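Local coordinates for protein cysteine desulfurase (Elizabethkingia anophelis NUHP1, PDB 5VPR) that probably takes the sulfur from L-cysteine, using pyridoxal 5'-phosphate held on a lysine, and passes it to a sulfur carrier, leaving L-alanine, at residues K195-S200 against D223-A228; V134-L139 against F203-G208; R148-N153 against D164-E169. All blocks are in the same frame, centred on the assembly; numbering follows the deposited sequence.

Contact 1 of 3, residues K195-S200 against D223-A228; sequences KVRAKS and DCDFFA
A salt-bridge network built on Arg-197 ties helix 189-199 to the turn that leads into strand 226-230 of the large central sheet. The guanidinium takes Asp-223 side-on. NE donates to OD2 of Asp-223 at 3.0 Å, reaching it from above the carboxylate plane, while NH2 turns to the main-chain O of the same Asp-223 at 2.8 Å. Asp-225 is gripped end-on: NH1 of Arg-197 meets OD2 on its syn side at 3.0 Å, and NH2 gives a straighter bond to OD1 of Asp-225 at 3.1 Å (N-H...O 162°). All three guanidinium nitrogens therefore donate, NH2 twice, which fixes the rotation of the group. A bend at chi2 (-57°) carries the arginine end across to the turn, where Asp-223 has just left helix 219-222 with positive phi. Both carboxylates have further partners: Asp-223 OD1 pairs with Lys-246, and Asp-225 OD2 accepts from the main-chain N of Ile-204. The aspartates lie between two cations, Arg-197 and Lys-246, and probably offset the like charges that come close here. Such a pin between a crossover helix and a strand entrance belongs to the alpha/beta/alpha large domain of fold type I pyridoxal-phosphate enzymes.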
loop_
_atom_site.group_PDB
_atom_site.type_symbol
_atom_site.label_atom_id
_atom_site.label_comp_id
_atom_site.label_asym_id
_atom_site.label_seq_id
_atom_site.Cartn_x
_atom_site.Cartn_y
_atom_site.Cartn_z
ATOM N N LYS A 195 15.289 -0.519 17.031
ATOM C CA LYS A 195 14.926 -0.141 18.396
ATOM C C LYS A 195 14.025 -1.182 19.048
ATOM O O LYS A 195 14.227 -1.536 20.217
ATOM C CB LYS A 195 14.231 1.217 18.428
ATOM C CG LYS A 195 15.096 2.429 18.130
ATOM C CD LYS A 195 14.189 3.656 17.917
ATOM C CE LYS A 195 14.984 4.952 17.722
ATOM N NZ LYS A 195 15.995 5.138 18.800
ATOM N N VAL A 196 13.024 -1.681 18.314
ATOM C CA VAL A 196 12.083 -2.631 18.901
ATOM C C VAL A 196 12.777 -3.954 19.251
ATOM O O VAL A 196 12.492 -4.554 20.288
ATOM C CB VAL A 196 10.880 -2.850 17.959
ATOM C CG1 VAL A 196 9.954 -3.929 18.526
ATOM C CG2 VAL A 196 10.111 -1.552 17.738
ATOM N N ARG A 197 13.690 -4.432 18.389
ATOM C CA ARG A 197 14.418 -5.662 18.682
ATOM C C ARG A 197 15.345 -5.492 19.879
ATOM O O ARG A 197 15.514 -6.424 20.671
ATOM C CB ARG A 197 15.239 -6.114 17.477
ATOM C CG ARG A 197 14.442 -6.472 16.256
ATOM C CD ARG A 197 13.440 -7.554 16.535
ATOM N NE ARG A 197 12.937 -8.112 15.287
ATOM C CZ ARG A 197 11.795 -8.785 15.179
ATOM N NH1 ARG A 197 11.029 -8.970 16.245
ATOM N NH2 ARG A 197 11.414 -9.260 14.002
ATOM N N ALA A 198 15.963 -4.312 20.020
ATOM C CA ALA A 198 16.965 -4.123 21.061
ATOM C C ALA A 198 16.338 -3.988 22.442
ATOM O O ALA A 198 16.956 -4.366 23.435
ATOM C CB ALA A 198 17.817 -2.888 20.747
ATOM N N LYS A 199 15.114 -3.476 22.533
ATOM C CA LYS A 199 14.554 -3.088 23.823
ATOM C C LYS A 199 13.244 -3.799 24.146
ATOM O O LYS A 199 12.558 -3.407 25.095
ATOM C CB LYS A 199 14.350 -1.565 23.870
ATOM N N SER A 200 12.887 -4.845 23.405
ATOM C CA SER A 200 11.634 -5.537 23.660
ATOM C C SER A 200 11.666 -6.884 22.961
ATOM O O SER A 200 12.499 -7.131 22.086
ATOM C CB SER A 200 10.438 -4.728 23.159
ATOM O OG SER A 200 10.252 -4.992 21.789
ATOM N N ASP A 223 13.510 -7.772 8.412
ATOM C CA ASP A 223 13.310 -8.438 9.696
ATOM C C ASP A 223 11.981 -8.044 10.354
ATOM O O ASP A 223 11.864 -8.002 11.582
ATOM C CB ASP A 223 14.496 -8.167 10.640
ATOM C CG ASP A 223 14.452 -9.040 11.864
ATOM O OD1 ASP A 223 14.095 -10.232 11.704
ATOM O OD2 ASP A 223 14.737 -8.532 12.969
ATOM N N CYS A 224 10.946 -7.769 9.556
ATOM C CA CYS A 224 9.612 -7.665 10.129
ATOM C C CYS A 224 9.108 -9.055 10.517
ATOM O O CYS A 224 9.548 -10.074 9.972
ATOM C CB CYS A 224 8.649 -7.027 9.124
ATOM S SG CYS A 224 8.672 -7.929 7.550
ATOM N N ASP A 225 8.195 -9.102 11.485
ATOM C CA ASP A 225 7.516 -10.365 11.772
ATOM C C ASP A 225 6.303 -10.581 10.874
ATOM O O ASP A 225 5.978 -11.730 10.544
ATOM C CB ASP A 225 7.072 -10.412 13.229
ATOM C CG ASP A 225 8.249 -10.478 14.185
ATOM O OD1 ASP A 225 9.110 -11.353 13.988
ATOM O OD2 ASP A 225 8.311 -9.647 15.107
ATOM N N PHE A 226 5.633 -9.495 10.492
ATOM C CA PHE A 226 4.509 -9.510 9.563
ATOM C C PHE A 226 4.679 -8.374 8.568
ATOM O O PHE A 226 5.199 -7.311 8.910
ATOM C CB PHE A 226 3.156 -9.303 10.251
ATOM C CG PHE A 226 2.890 -10.230 11.370
ATOM C CD1 PHE A 226 3.152 -9.847 12.675
ATOM C CD2 PHE A 226 2.358 -11.485 11.132
ATOM C CE1 PHE A 226 2.897 -10.701 13.725
ATOM C CE2 PHE A 226 2.104 -12.347 12.183
ATOM C CZ PHE A 226 2.373 -11.957 13.476
ATOM N N PHE A 227 4.195 -8.588 7.344
ATOM C CA PHE A 227 4.204 -7.555 6.315
ATOM C C PHE A 227 2.929 -7.709 5.503
ATOM O O PHE A 227 2.692 -8.779 4.951
ATOM C CB PHE A 227 5.436 -7.667 5.406
ATOM C CG PHE A 227 5.566 -6.523 4.421
ATOM C CD1 PHE A 227 6.193 -5.340 4.789
ATOM C CD2 PHE A 227 5.053 -6.631 3.131
ATOM C CE1 PHE A 227 6.313 -4.279 3.892
ATOM C CE2 PHE A 227 5.156 -5.568 2.228
ATOM C CZ PHE A 227 5.795 -4.390 2.609
ATOM N N ALA A 228 2.103 -6.661 5.437
ATOM C CA ALA A 228 0.799 -6.763 4.788
ATOM C C ALA A 228 0.638 -5.708 3.697
ATOM O O ALA A 228 1.085 -4.565 3.857
ATOM C CB ALA A 228 -0.327 -6.633 5.827
#

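Contact 2 of 3, residues V134-L139 against F203-G208; sequences VPWQML and FIFIDG
Trp-136 and Phe-205 meet as a T-shaped pair between helix 134-142 and strand 203-207. The benzo edge of the indole is the part that touches: CZ2 of Trp-136 stands over the middle of one face of the Phe-205 ring, with 4.3 Å to CG of Phe-205 as the shortest approach. CH2 of Trp-136 comes next, 4.4 Å from CD1 of Phe-205. The planes are turned 73° against each other and the six-membered rings have their centroids 5.7 Å apart, so the aromatic hydrogens at the indole edge approach the pi cloud of the phenylalanine.

Two torsion settings make this meeting possible. On the strand, the Phe-205 ring is carried anti to the main-chain N (chi1 -175°) and presents a face to the helix. On the helix, chi1 sets CG of Trp-136 beside its own N, and chi2 (116°) turns the indole so that the six-membered ring leads toward the strand. The contact is small, buried and without any hydrogen bond, the two side chains alone bridging a wide gap between backbones.

Around the pair, Ile-105 and Val-108 of helix 101-111 touch Phe-205, whereas Trp-136 also rests on Leu-173 and Ser-175 of strand 171-177, the neighbour of strand 203-207. Helix 134-142 thus packs beside helix 101-111 on one face of the sheet, while Ile-204 meets helix 189-199 on the other.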
loop_
_atom_site.group_PDB
_atom_site.type_symbol
_atom_site.label_atom_id
_atom_site.label_comp_id
_atom_site.label_asym_id
_atom_site.label_seq_id
_atom_site.Cartn_x
_atom_site.Cartn_y
_atom_site.Cartn_z
ATOM N N VAL A 134 -8.889 0.325 14.726
ATOM C CA VAL A 134 -9.906 -0.366 15.512
ATOM C C VAL A 134 -9.463 -1.769 15.920
ATOM O O VAL A 134 -9.665 -2.135 17.086
ATOM C CB VAL A 134 -11.237 -0.430 14.744
ATOM C CG1 VAL A 134 -12.390 -0.654 15.706
ATOM C CG2 VAL A 134 -11.436 0.834 13.923
ATOM N N PRO A 135 -8.897 -2.603 15.023
ATOM C CA PRO A 135 -8.520 -3.965 15.456
ATOM C C PRO A 135 -7.595 -3.968 16.651
ATOM O O PRO A 135 -7.738 -4.801 17.551
ATOM C CB PRO A 135 -7.826 -4.559 14.220
ATOM C CG PRO A 135 -8.316 -3.778 13.082
ATOM C CD PRO A 135 -8.530 -2.382 13.611
ATOM N N TRP A 136 -6.641 -3.039 16.678
ATOM C CA TRP A 136 -5.753 -2.933 17.826
ATOM C C TRP A 136 -6.486 -2.347 19.023
ATOM O O TRP A 136 -6.269 -2.778 20.160
ATOM C CB TRP A 136 -4.529 -2.094 17.456
ATOM C CG TRP A 136 -3.866 -2.540 16.177
ATOM C CD1 TRP A 136 -3.750 -1.818 15.020
ATOM C CD2 TRP A 136 -3.255 -3.814 15.912
ATOM N NE1 TRP A 136 -3.094 -2.556 14.063
ATOM C CE2 TRP A 136 -2.777 -3.781 14.587
ATOM C CE3 TRP A 136 -3.051 -4.968 16.671
ATOM C CZ2 TRP A 136 -2.115 -4.859 14.005
ATOM C CZ3 TRP A 136 -2.395 -6.042 16.088
ATOM C CH2 TRP A 136 -1.936 -5.978 14.774
ATOM N N GLN A 137 -7.364 -1.365 18.789
ATOM C CA GLN A 137 -8.169 -0.835 19.883
ATOM C C GLN A 137 -9.109 -1.904 20.420
ATOM O O GLN A 137 -9.357 -1.975 21.628
ATOM C CB GLN A 137 -8.951 0.401 19.427
ATOM N N MET A 138 -9.623 -2.763 19.533
ATOM C CA MET A 138 -10.493 -3.853 19.965
ATOM C C MET A 138 -9.697 -4.953 20.662
ATOM O O MET A 138 -10.176 -5.555 21.631
ATOM C CB MET A 138 -11.264 -4.412 18.766
ATOM N N LEU A 139 -8.482 -5.235 20.183
ATOM C CA LEU A 139 -7.636 -6.217 20.855
ATOM C C LEU A 139 -7.324 -5.785 22.281
ATOM O O LEU A 139 -7.328 -6.610 23.204
ATOM C CB LEU A 139 -6.347 -6.438 20.060
ATOM C CG LEU A 139 -5.206 -7.185 20.758
ATOM C CD1 LEU A 139 -5.613 -8.593 21.126
ATOM C CD2 LEU A 139 -3.952 -7.201 19.887
ATOM N N PHE A 203 6.386 -8.529 18.848
ATOM C CA PHE A 203 6.230 -8.776 17.422
ATOM C C PHE A 203 6.151 -7.455 16.668
ATOM O O PHE A 203 5.627 -6.458 17.171
ATOM C CB PHE A 203 4.958 -9.594 17.133
ATOM C CG PHE A 203 4.994 -11.022 17.644
ATOM C CD1 PHE A 203 3.827 -11.773 17.706
ATOM C CD2 PHE A 203 6.181 -11.613 18.050
ATOM C CE1 PHE A 203 3.843 -13.090 18.175
ATOM C CE2 PHE A 203 6.205 -12.926 18.518
ATOM C CZ PHE A 203 5.032 -13.662 18.580
ATOM N N ILE A 204 6.639 -7.457 15.429
ATOM C CA ILE A 204 6.670 -6.253 14.606
ATOM C C ILE A 204 5.769 -6.451 13.388
ATOM O O ILE A 204 6.063 -7.277 12.514
ATOM C CB ILE A 204 8.089 -5.897 14.170
ATOM C CG1 ILE A 204 8.968 -5.664 15.402
ATOM C CG2 ILE A 204 8.057 -4.670 13.258
ATOM C CD1 ILE A 204 10.394 -5.410 15.063
ATOM N N PHE A 205 4.703 -5.664 13.304
ATOM C CA PHE A 205 3.781 -5.702 12.167
ATOM C C PHE A 205 4.024 -4.471 11.305
ATOM O O PHE A 205 3.863 -3.340 11.776
ATOM C CB PHE A 205 2.329 -5.743 12.657
ATOM C CG PHE A 205 1.290 -5.903 11.562
ATOM C CD1 PHE A 205 0.612 -7.104 11.406
ATOM C CD2 PHE A 205 0.957 -4.851 10.729
ATOM C CE1 PHE A 205 -0.366 -7.259 10.425
ATOM C CE2 PHE A 205 -0.028 -5.004 9.740
ATOM C CZ PHE A 205 -0.680 -6.219 9.591
ATOM N N ILE A 206 4.376 -4.686 10.040
ATOM C CA ILE A 206 4.564 -3.599 9.083
ATOM C C ILE A 206 3.405 -3.616 8.083
ATOM O O ILE A 206 3.200 -4.605 7.371
ATOM C CB ILE A 206 5.907 -3.709 8.353
ATOM C CG1 ILE A 206 7.063 -3.750 9.363
ATOM C CG2 ILE A 206 6.078 -2.501 7.421
ATOM C CD1 ILE A 206 7.225 -2.447 10.126
ATOM N N ASP A 207 2.659 -2.524 8.034
ATOM C CA ASP A 207 1.675 -2.259 6.980
ATOM C C ASP A 207 2.403 -1.652 5.781
ATOM O O ASP A 207 2.811 -0.483 5.813
ATOM C CB ASP A 207 0.605 -1.337 7.549
ATOM C CG ASP A 207 -0.383 -0.806 6.501
ATOM O OD1 ASP A 207 -0.214 -0.992 5.267
ATOM O OD2 ASP A 207 -1.347 -0.160 6.967
ATOM N N GLY A 208 2.592 -2.450 4.731
ATOM C CA GLY A 208 3.268 -1.984 3.533
ATOM C C GLY A 208 2.339 -1.669 2.370
ATOM O O GLY A 208 2.782 -1.631 1.210
#

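Contact 3 of 3, residues R148-N153 against D164-E169; sequences RVIPMN and DEWLSE
Arg-148, on the edge strand 146-150, lays its guanidinium on the indole of Trp-166 from the short helix 163-166. This cation-pi stack is the main interaction. The planes are 27° apart, and CZ of Arg-148 sits 3.6 Å from the centroid of the five-membered ring of Trp-166, almost straight above it. NH1 of Arg-148 comes to 3.2 Å from CG of Trp-166, and NH2 hangs over the pyrrole side near CD1. NH2 and NE1 are both donors and form no bond; they are simply superposed by the stacking. The arginine can lie flat because its chain folds at chi3 (79°), bringing the guanidinium back over the ring. Its charge has a second partner in Glu-121, which takes NH1 in a salt bridge and probably helps hold the group in place.

A CH-pi contact extends the cover to the other ring: CB of Arg-148 lies 4.2 Å from the centroid of the six-membered ring of Trp-166. One side chain thereby spans both rings of the indole.

Apolar and edge contacts complete the seat. CG1 of Ile-150 touches CZ3 of Trp-166 at 4.2 Å, and CD of Pro-151 reaches CH2 of Trp-166 at the same distance, 4.2 Å. The main-chain O of Val-149 also faces the far rim of the indole near its plane, packed closely against CH2. Trp-166 further touches Ile-123 of strand 121-125.

The tryptophan thus clasps the outer strand of the sheet at the protein surface. Strand 146-150, helix 163-166 and strand 171-177 make a beta-alpha-beta crossover that passes over strand 121-125, a connection characteristic of the large domain of fold type I enzymes.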
loop_
_atom_site.group_PDB
_atom_site.type_symbol
_atom_site.label_atom_id
_atom_site.label_comp_id
_atom_site.label_asym_id
_atom_site.label_seq_id
_atom_site.Cartn_x
_atom_site.Cartn_y
_atom_site.Cartn_z
ATOM N N ARG A 148 -0.919 2.243 22.927
ATOM C CA ARG A 148 -0.098 3.444 22.898
ATOM C C ARG A 148 0.156 3.836 21.449
ATOM O O ARG A 148 0.354 2.975 20.588
ATOM C CB ARG A 148 1.222 3.236 23.638
ATOM C CG ARG A 148 1.084 2.346 24.861
ATOM C CD ARG A 148 2.362 2.310 25.648
ATOM N NE ARG A 148 2.514 3.499 26.471
ATOM C CZ ARG A 148 3.593 3.775 27.195
ATOM N NH1 ARG A 148 4.629 2.946 27.191
ATOM N NH2 ARG A 148 3.639 4.882 27.918
ATOM N N VAL A 149 0.136 5.137 21.180
ATOM C CA VAL A 149 0.182 5.652 19.820
ATOM C C VAL A 149 1.410 6.526 19.680
ATOM O O VAL A 149 1.601 7.462 20.465
ATOM C CB VAL A 149 -1.088 6.441 19.467
ATOM C CG1 VAL A 149 -1.047 6.885 18.005
ATOM C CG2 VAL A 149 -2.310 5.592 19.736
ATOM N N ILE A 150 2.244 6.214 18.698
ATOM C CA ILE A 150 3.416 7.054 18.434
ATOM C C ILE A 150 2.940 8.402 17.895
ATOM O O ILE A 150 2.179 8.437 16.912
ATOM C CB ILE A 150 4.357 6.364 17.442
ATOM C CG1 ILE A 150 4.863 5.041 18.023
ATOM C CG2 ILE A 150 5.528 7.287 17.095
ATOM C CD1 ILE A 150 5.667 4.221 17.045
ATOM N N PRO A 151 3.327 9.521 18.500
ATOM C CA PRO A 151 2.842 10.817 18.020
ATOM C C PRO A 151 3.467 11.185 16.686
ATOM O O PRO A 151 4.536 10.700 16.307
ATOM C CB PRO A 151 3.276 11.800 19.114
ATOM C CG PRO A 151 3.834 10.966 20.235
ATOM C CD PRO A 151 4.244 9.659 19.643
ATOM N N MET A 152 2.776 12.067 15.970
ATOM C CA MET A 152 3.314 12.692 14.773
ATOM C C MET A 152 3.810 14.093 15.097
ATOM O O MET A 152 3.178 14.821 15.868
ATOM C CB MET A 152 2.267 12.753 13.668
ATOM C CG MET A 152 2.309 11.554 12.757
ATOM S SD MET A 152 1.190 11.758 11.375
ATOM C CE MET A 152 1.334 13.520 11.088
ATOM N N ASN A 153 4.956 14.457 14.522
ATOM C CA ASN A 153 5.467 15.816 14.614
ATOM C C ASN A 153 4.688 16.734 13.669
ATOM O O ASN A 153 3.829 16.294 12.895
ATOM C CB ASN A 153 6.958 15.854 14.292
ATOM C CG ASN A 153 7.789 15.015 15.248
ATOM O OD1 ASN A 153 7.985 15.382 16.407
ATOM N ND2 ASN A 153 8.303 13.897 14.757
ATOM N N ASP A 164 12.099 4.803 22.910
ATOM C CA ASP A 164 13.183 4.653 23.876
ATOM C C ASP A 164 12.666 4.584 25.307
ATOM O O ASP A 164 13.284 3.931 26.156
ATOM C CB ASP A 164 14.181 5.802 23.725
ATOM C CG ASP A 164 15.026 5.687 22.465
ATOM O OD1 ASP A 164 14.918 4.657 21.761
ATOM O OD2 ASP A 164 15.799 6.628 22.180
ATOM N N GLU A 165 11.533 5.229 25.593
ATOM C CA GLU A 165 10.919 5.170 26.916
ATOM C C GLU A 165 9.790 4.148 27.023
ATOM O O GLU A 165 9.591 3.578 28.103
ATOM C CB GLU A 165 10.391 6.556 27.313
ATOM N N TRP A 166 9.058 3.885 25.931
ATOM C CA TRP A 166 7.890 3.005 25.988
ATOM C C TRP A 166 8.237 1.518 25.928
ATOM O O TRP A 166 7.529 0.700 26.523
ATOM C CB TRP A 166 6.930 3.311 24.840
ATOM C CG TRP A 166 6.241 4.624 24.929
ATOM C CD1 TRP A 166 6.359 5.553 25.921
ATOM C CD2 TRP A 166 5.315 5.162 23.980
ATOM N NE1 TRP A 166 5.565 6.642 25.643
ATOM C CE2 TRP A 166 4.908 6.421 24.461
ATOM C CE3 TRP A 166 4.787 4.698 22.772
ATOM C CZ2 TRP A 166 4.002 7.224 23.771
ATOM C CZ3 TRP A 166 3.887 5.499 22.087
ATOM C CH2 TRP A 166 3.504 6.745 22.592
ATOM N N LEU A 167 9.280 1.137 25.198
ATOM C CA LEU A 167 9.560 -0.282 24.998
ATOM C C LEU A 167 9.986 -0.940 26.306
ATOM O O LEU A 167 10.828 -0.408 27.034
ATOM C CB LEU A 167 10.636 -0.458 23.930
ATOM C CG LEU A 167 10.193 -0.083 22.512
ATOM C CD1 LEU A 167 11.385 0.016 21.560
ATOM C CD2 LEU A 167 9.154 -1.086 22.009
ATOM N N SER A 168 9.404 -2.095 26.610
ATOM C CA SER A 168 9.750 -2.825 27.826
ATOM C C SER A 168 9.344 -4.289 27.654
ATOM O O SER A 168 8.910 -4.715 26.573
ATOM C CB SER A 168 9.073 -2.196 29.049
ATOM O OG SER A 168 7.668 -2.414 28.993
ATOM N N GLU A 169 9.470 -5.063 28.741
ATOM C CA GLU A 169 8.967 -6.434 28.743
ATOM C C GLU A 169 7.460 -6.489 28.543
ATOM O O GLU A 169 6.926 -7.558 28.235
ATOM C CB GLU A 169 9.325 -7.143 30.058
ATOM C CG GLU A 169 8.402 -6.800 31.228
ATOM C CD GLU A 169 8.728 -5.453 31.882
ATOM O OE1 GLU A 169 9.479 -4.648 31.282
ATOM O OE2 GLU A 169 8.236 -5.203 33.008
#

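All three contacts lie against one seven-stranded mixed sheet, their centres 13 to 14 Å apart. Contact 3 holds the edge strand 146-150, while contacts 1 and 2 reach the adjacent inner strands 226-230 and 203-207. Along the chain, contact 3 lies between the two halves of contact 2, whose second half falls between those of contact 1. Contacts 1 and 2 touch where Gly-208 N probably donates to Ala-228 O; contacts 1 and 3 are joined by the Lys-195 to Asp-164 salt bridge; contacts 2 and 3 stay about 8 Å apart at nearest atoms. Together they fasten helices to the sheet of the cofactor-binding domain, where Asp-207 comes close to the pyridine nitrogen of the modified Lys-233.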